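Side-chain contacts in transcription factor cep-1 (Caenorhabditis elegans, PDB 1T4W), which activates transcription by binding the same DNA consensus as p53, promoting apoptosis under genotoxic stress and ensuring proper meiotic chromosome segregation: residues Gln11-Ala14 and Asp18-Phe21; Glu109-Ala114 and Thr119-Met124; Val157-Asp160 and Glu166-His169. All coordinates share one frame; numbering follows the deposited sequence.

Contact 1: residues Gln11-Ala14 and Asp18-Phe21; sequences QKVA and DMAF
Two backbone N-H groups converge on Ser16 OG, a firm one from Asp18 and a weak one from Met19, and this double grip probably helps hold the turn that brings Met19 back against Val13. Across the contact itself the interaction is apolar, and Val13 supplies all of it from the helical side. Its two methyls divide the work. CG1 lies anti to the backbone N (chi1 174°) and reaches out to the backbone of the strand. There Val13 CG1 touches Ala20 CA and Phe21 N, each at 3.8 Å. The same methyl meets the root of the next side chain, with Val13 CG1 4.1 Å from Phe21 CB, while the phenyl ring beyond leads off elsewhere. CG2 takes the other end of the contact, standing 4.1 Å from Met19 SD. Met19 starts from chi1 52°, with CG between N and the carbonyl carbon, and bends again at chi3, which sets its thioether across the valine at about a right angle. Ala20 turns its methyl away, so its CA is what Val13 finds. A short loop carries the chain from the helix into strand 19-23. This is an outer strand of the seven-stranded sheet, bonded to strand 29-33. Val13 and Met19 also rest on Pro40 of strand 39-46, Val13 and Phe21 on Val8 of strand 3-8, and Ala20 on Trp185 of helix 181-194.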
# COMPACT_ATOMS: atom_id res chain seq x y z
N GLN A 11 -5.69 -0.72 16.16
CA GLN A 11 -5.53 -0.14 17.48
C GLN A 11 -5.09 1.31 17.37
O GLN A 11 -5.76 2.22 17.84
CB GLN A 11 -4.50 -0.92 18.31
CG GLN A 11 -4.84 -2.37 18.60
CD GLN A 11 -4.58 -3.31 17.43
OE1 GLN A 11 -5.28 -3.29 16.41
NE2 GLN A 11 -3.55 -4.14 17.57
N LYS A 12 -3.95 1.52 16.72
CA LYS A 12 -3.42 2.87 16.59
C LYS A 12 -4.19 3.78 15.64
O LYS A 12 -4.41 4.95 15.93
CB LYS A 12 -1.96 2.80 16.16
CG LYS A 12 -1.12 1.88 17.02
CD LYS A 12 0.33 2.32 17.02
CE LYS A 12 0.91 2.37 15.62
NZ LYS A 12 2.24 3.03 15.61
N VAL A 13 -4.61 3.24 14.50
CA VAL A 13 -5.33 4.05 13.54
C VAL A 13 -6.70 4.54 14.03
O VAL A 13 -7.10 5.67 13.74
CB VAL A 13 -5.48 3.29 12.20
CG1 VAL A 13 -6.38 4.06 11.22
CG2 VAL A 13 -4.10 3.07 11.60
N ALA A 14 -7.39 3.69 14.78
CA ALA A 14 -8.72 3.96 15.33
C ALA A 14 -9.18 5.41 15.53
O ALA A 14 -10.20 5.81 14.96
CB ALA A 14 -8.89 3.18 16.64
N ASP A 18 -4.23 11.89 12.13
CA ASP A 18 -3.41 11.78 10.93
C ASP A 18 -3.74 10.73 9.89
O ASP A 18 -3.16 10.75 8.81
CB ASP A 18 -1.95 11.56 11.32
CG ASP A 18 -1.43 12.65 12.20
OD1 ASP A 18 -2.09 13.70 12.28
OD2 ASP A 18 -0.35 12.44 12.80
N MET A 19 -4.63 9.80 10.24
CA MET A 19 -4.99 8.73 9.31
C MET A 19 -6.26 8.05 9.76
O MET A 19 -6.63 8.13 10.93
CB MET A 19 -3.87 7.69 9.23
CG MET A 19 -3.43 7.20 10.61
SD MET A 19 -1.85 6.31 10.56
CE MET A 19 -0.71 7.70 10.26
N ALA A 20 -6.91 7.36 8.84
CA ALA A 20 -8.16 6.67 9.10
C ALA A 20 -8.33 5.58 8.05
O ALA A 20 -7.89 5.72 6.91
CB ALA A 20 -9.31 7.66 9.00
N PHE A 21 -8.99 4.50 8.45
CA PHE A 21 -9.20 3.35 7.59
C PHE A 21 -10.66 2.95 7.62
O PHE A 21 -11.33 3.12 8.64
CB PHE A 21 -8.33 2.19 8.09
CG PHE A 21 -8.50 0.91 7.32
CD1 PHE A 21 -9.66 0.15 7.44
CD2 PHE A 21 -7.51 0.48 6.44
CE1 PHE A 21 -9.83 -1.02 6.70
CE2 PHE A 21 -7.67 -0.68 5.69
CZ PHE A 21 -8.83 -1.43 5.82

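Contact 2: residues Glu109-Ala114 and Thr119-Met124; sequences EFSYSA and TFTLIM
Tyr112 drives the edge of its ring into the face of Phe120, in the tightly packed part of the contact. Tyr112 CD2 hangs 3.4 Å above the plane of the Phe120 ring, over its centre. The pair is edge-to-face, with planes at 57°. The tyrosine gets there because CG is anti to its backbone N (chi1 177°); its hydroxyl is hydrogen-bonded to Ser118 OG in the turn. Phe110 completes the aromatic cluster from another direction: it runs alongside Phe120, and its CD1 meets the edge of that ring 3.8 Å from Phe120 CD2. At its root, Phe110 CB meets Leu122 CD2 at 3.4 Å. Phe101 adds a further edge-to-face partner to Phe120. These side chains share one face of a beta hairpin, whose first strand, 109-113, is an outer strand of the larger sheet of the p53-type DNA-binding domain, while 119-123 is bonded onward to strand 57-65. Paired antiparallel bonds join Ser111 to Thr121 and Ser113 to Thr119; the Thr121 N to Ser111 O bond is 2.8 Å long. On the opposite face, with Ser111, Thr121 and Ile123, the packing is slacker: Ser111 OG lies beside Thr121 CB at 3.8 Å, and the exposed Glu109 brings OE1 no nearer than 4.2 Å to Ile123 CG2. At the open end of the hairpin a water spans the strands, accepting from Glu109 N and donating to Ile123 O at 2.6 Å.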
# COMPACT_ATOMS: atom_id res chain seq x y z
N GLU A 109 13.83 -7.75 7.06
CA GLU A 109 14.90 -7.13 6.29
C GLU A 109 14.25 -6.80 4.94
O GLU A 109 13.37 -7.54 4.49
CB GLU A 109 16.03 -8.14 6.06
CG GLU A 109 17.01 -7.75 4.97
CD GLU A 109 18.03 -8.84 4.68
OE1 GLU A 109 17.98 -9.92 5.31
OE2 GLU A 109 18.89 -8.62 3.80
N PHE A 110 14.68 -5.72 4.29
CA PHE A 110 14.11 -5.38 2.99
C PHE A 110 15.16 -4.76 2.08
O PHE A 110 16.21 -4.34 2.55
CB PHE A 110 12.93 -4.39 3.15
CG PHE A 110 13.33 -3.05 3.72
CD1 PHE A 110 13.77 -2.02 2.87
CD2 PHE A 110 13.28 -2.82 5.09
CE1 PHE A 110 14.15 -0.77 3.40
CE2 PHE A 110 13.66 -1.59 5.63
CZ PHE A 110 14.10 -0.56 4.78
N SER A 111 14.86 -4.74 0.78
CA SER A 111 15.71 -4.15 -0.24
C SER A 111 14.76 -3.36 -1.14
O SER A 111 13.55 -3.52 -1.07
CB SER A 111 16.42 -5.21 -1.07
OG SER A 111 15.49 -5.98 -1.82
N TYR A 112 15.33 -2.54 -2.01
CA TYR A 112 14.55 -1.72 -2.91
C TYR A 112 15.08 -1.78 -4.33
O TYR A 112 16.27 -2.00 -4.56
CB TYR A 112 14.57 -0.26 -2.44
CG TYR A 112 13.84 0.70 -3.37
CD1 TYR A 112 14.51 1.34 -4.41
CD2 TYR A 112 12.46 0.91 -3.24
CE1 TYR A 112 13.84 2.18 -5.30
CE2 TYR A 112 11.78 1.74 -4.12
CZ TYR A 112 12.48 2.38 -5.15
OH TYR A 112 11.82 3.19 -6.03
N SER A 113 14.16 -1.62 -5.29
CA SER A 113 14.49 -1.57 -6.70
C SER A 113 13.33 -0.91 -7.44
O SER A 113 12.17 -1.02 -7.02
CB SER A 113 14.70 -2.96 -7.29
OG SER A 113 14.84 -2.83 -8.70
N ALA A 114 13.64 -0.25 -8.55
CA ALA A 114 12.61 0.40 -9.34
C ALA A 114 12.54 -0.27 -10.70
O ALA A 114 11.65 0.04 -11.51
CB ALA A 114 12.91 1.87 -9.49
N THR A 119 9.53 -0.72 -5.92
CA THR A 119 9.14 -1.85 -5.09
C THR A 119 10.07 -2.09 -3.91
O THR A 119 11.29 -2.10 -4.07
CB THR A 119 9.16 -3.16 -5.93
OG1 THR A 119 8.28 -3.02 -7.06
CG2 THR A 119 8.73 -4.37 -5.08
N PHE A 120 9.49 -2.30 -2.73
CA PHE A 120 10.29 -2.64 -1.56
C PHE A 120 10.04 -4.13 -1.41
O PHE A 120 8.90 -4.59 -1.42
CB PHE A 120 9.82 -1.89 -0.31
CG PHE A 120 10.33 -0.47 -0.22
CD1 PHE A 120 9.67 0.57 -0.87
CD2 PHE A 120 11.50 -0.19 0.47
CE1 PHE A 120 10.18 1.88 -0.83
CE2 PHE A 120 12.02 1.12 0.51
CZ PHE A 120 11.36 2.15 -0.15
N THR A 121 11.13 -4.89 -1.31
CA THR A 121 11.03 -6.33 -1.14
C THR A 121 11.48 -6.75 0.24
O THR A 121 12.64 -6.56 0.63
CB THR A 121 11.86 -7.10 -2.18
OG1 THR A 121 11.39 -6.79 -3.49
CG2 THR A 121 11.74 -8.61 -1.96
N LEU A 122 10.56 -7.35 0.98
CA LEU A 122 10.87 -7.82 2.31
C LEU A 122 11.43 -9.23 2.19
O LEU A 122 10.81 -10.08 1.54
CB LEU A 122 9.62 -7.88 3.18
CG LEU A 122 8.81 -6.61 3.36
CD1 LEU A 122 7.75 -6.85 4.45
CD2 LEU A 122 9.71 -5.47 3.74
N ILE A 123 12.58 -9.48 2.80
CA ILE A 123 13.17 -10.81 2.77
C ILE A 123 12.74 -11.50 4.04
O ILE A 123 13.04 -11.04 5.14
CB ILE A 123 14.71 -10.78 2.71
CG1 ILE A 123 15.18 -10.29 1.34
CG2 ILE A 123 15.26 -12.17 2.95
CD1 ILE A 123 14.97 -8.80 1.09
N MET A 124 12.02 -12.60 3.89
CA MET A 124 11.55 -13.31 5.05
C MET A 124 12.17 -14.68 5.24
O MET A 124 13.23 -14.97 4.69
CB MET A 124 10.05 -13.37 4.99
CG MET A 124 9.53 -11.93 4.90
SD MET A 124 7.79 -11.80 4.99
CE MET A 124 7.34 -12.74 3.53
O HOH W 1 13.91 -10.53 7.54

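Contact 3: residues Val157-Asp160 and Glu166-His169; sequences VFLD and EILH
Leu159 faces two residues at once, Ile167 and Leu168, in a classic beta bulge. Its carbonyl O receives Ile167 N at 2.7 Å in a nearly straight bond and Leu168 N in a weak one; in return Leu159 N donates to Leu168 O at 2.8 Å. Ile167 is the residue that steps out of line, with a psi of -20° that is helical rather than extended. Above this backbone Leu159 and Leu168 lie side by side, Leu159 CD2 standing 4.2 Å from Leu168 CD1, on the face that also meets Trp45 and Met4. Phe158 and Glu166 occupy the other face. Glu166 leaves with CG anti to its backbone N (chi1 167°) and stays extended, which carries its carboxylate along to the phenyl ring: OE1 comes within 3.4 Å of Phe158 CD1, while OE2 sits at the ring edge, in its plane. Carboxylate and ring planes are 58° apart. His169 adds its CB, 3.6 Å from Phe158 CD1. Asp160 lies on this face too, its OD1 3.2 Å from Glu166 CA. The two acids keep Asp160 OD1 and Glu166 OE1 5.7 Å apart. Each has an arginine of its own, Asp160 OD2 bridging to Arg59 NE and Glu166 OE1 to Arg76 NE, which probably offsets their mutual repulsion and lets both stay ionised at the end of this hairpin.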
# COMPACT_ATOMS: atom_id res chain seq x y z
N VAL A 157 0.50 -5.57 -2.28
CA VAL A 157 1.55 -6.47 -1.81
C VAL A 157 1.42 -7.83 -2.49
O VAL A 157 0.32 -8.30 -2.78
CB VAL A 157 1.51 -6.66 -0.27
CG1 VAL A 157 1.97 -5.36 0.43
CG2 VAL A 157 0.12 -7.05 0.17
N PHE A 158 2.57 -8.46 -2.72
CA PHE A 158 2.65 -9.74 -3.40
C PHE A 158 3.55 -10.66 -2.62
O PHE A 158 4.63 -10.25 -2.15
CB PHE A 158 3.26 -9.54 -4.80
CG PHE A 158 2.50 -8.58 -5.66
CD1 PHE A 158 1.43 -9.02 -6.45
CD2 PHE A 158 2.78 -7.22 -5.62
CE1 PHE A 158 0.65 -8.09 -7.19
CE2 PHE A 158 2.01 -6.29 -6.35
CZ PHE A 158 0.94 -6.73 -7.13
N LEU A 159 3.11 -11.90 -2.44
CA LEU A 159 3.93 -12.88 -1.76
C LEU A 159 4.51 -13.74 -2.87
O LEU A 159 3.76 -14.32 -3.66
CB LEU A 159 3.08 -13.74 -0.81
CG LEU A 159 3.91 -14.61 0.15
CD1 LEU A 159 4.70 -13.73 1.11
CD2 LEU A 159 2.98 -15.53 0.94
N ASP A 160 5.85 -13.78 -2.98
CA ASP A 160 6.51 -14.58 -4.01
C ASP A 160 7.21 -15.80 -3.44
O ASP A 160 7.73 -15.76 -2.31
CB ASP A 160 7.60 -13.80 -4.72
CG ASP A 160 7.08 -12.67 -5.61
OD1 ASP A 160 5.89 -12.63 -5.97
OD2 ASP A 160 7.92 -11.82 -5.93
N GLU A 166 4.63 -15.08 -8.13
CA GLU A 166 3.66 -14.52 -7.20
C GLU A 166 2.73 -15.67 -6.82
O GLU A 166 2.23 -16.38 -7.70
CB GLU A 166 2.83 -13.43 -7.87
CG GLU A 166 1.60 -13.03 -7.05
CD GLU A 166 0.59 -12.19 -7.84
OE1 GLU A 166 1.00 -11.44 -8.75
OE2 GLU A 166 -0.62 -12.27 -7.55
N ILE A 167 2.51 -15.89 -5.52
CA ILE A 167 1.59 -16.96 -5.13
C ILE A 167 0.33 -16.39 -4.44
O ILE A 167 -0.71 -17.05 -4.40
CB ILE A 167 2.27 -18.05 -4.24
CG1 ILE A 167 2.80 -17.47 -2.94
CG2 ILE A 167 3.42 -18.71 -5.01
CD1 ILE A 167 3.38 -18.56 -2.01
N LEU A 168 0.43 -15.16 -3.94
CA LEU A 168 -0.72 -14.48 -3.31
C LEU A 168 -0.52 -12.99 -3.45
O LEU A 168 0.60 -12.53 -3.63
CB LEU A 168 -0.83 -14.79 -1.81
CG LEU A 168 -1.38 -16.14 -1.32
CD1 LEU A 168 -1.03 -16.32 0.16
CD2 LEU A 168 -2.88 -16.19 -1.52
N HIS A 169 -1.61 -12.24 -3.35
CA HIS A 169 -1.55 -10.78 -3.44
C HIS A 169 -2.68 -10.19 -2.64
O HIS A 169 -3.61 -10.90 -2.28
CB HIS A 169 -1.62 -10.27 -4.90
CG HIS A 169 -2.97 -10.38 -5.55
ND1 HIS A 169 -3.55 -11.59 -5.86
CD2 HIS A 169 -3.83 -9.42 -5.99
CE1 HIS A 169 -4.71 -11.37 -6.47
NE2 HIS A 169 -4.90 -10.07 -6.56

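From the N terminus, each contact closes a short loop before the next opens, so the three run in series without nesting or crossing. Contact 1 spans the three residues between helix 10-13 and strand 19-23; contacts 2 and 3 close the turns of two hairpins, over four and five residues. All reach the same seven-stranded sheet: contact 1 at one outer strand, contact 2 at the other, and contact 3 between two inner strands. Contacts 2 and 3, their centres 13 Å apart, touch where Met124 CE packs 3.7 Å from Leu159 CD1. Contact 1 stands apart, its centre 25 Å from each of theirs.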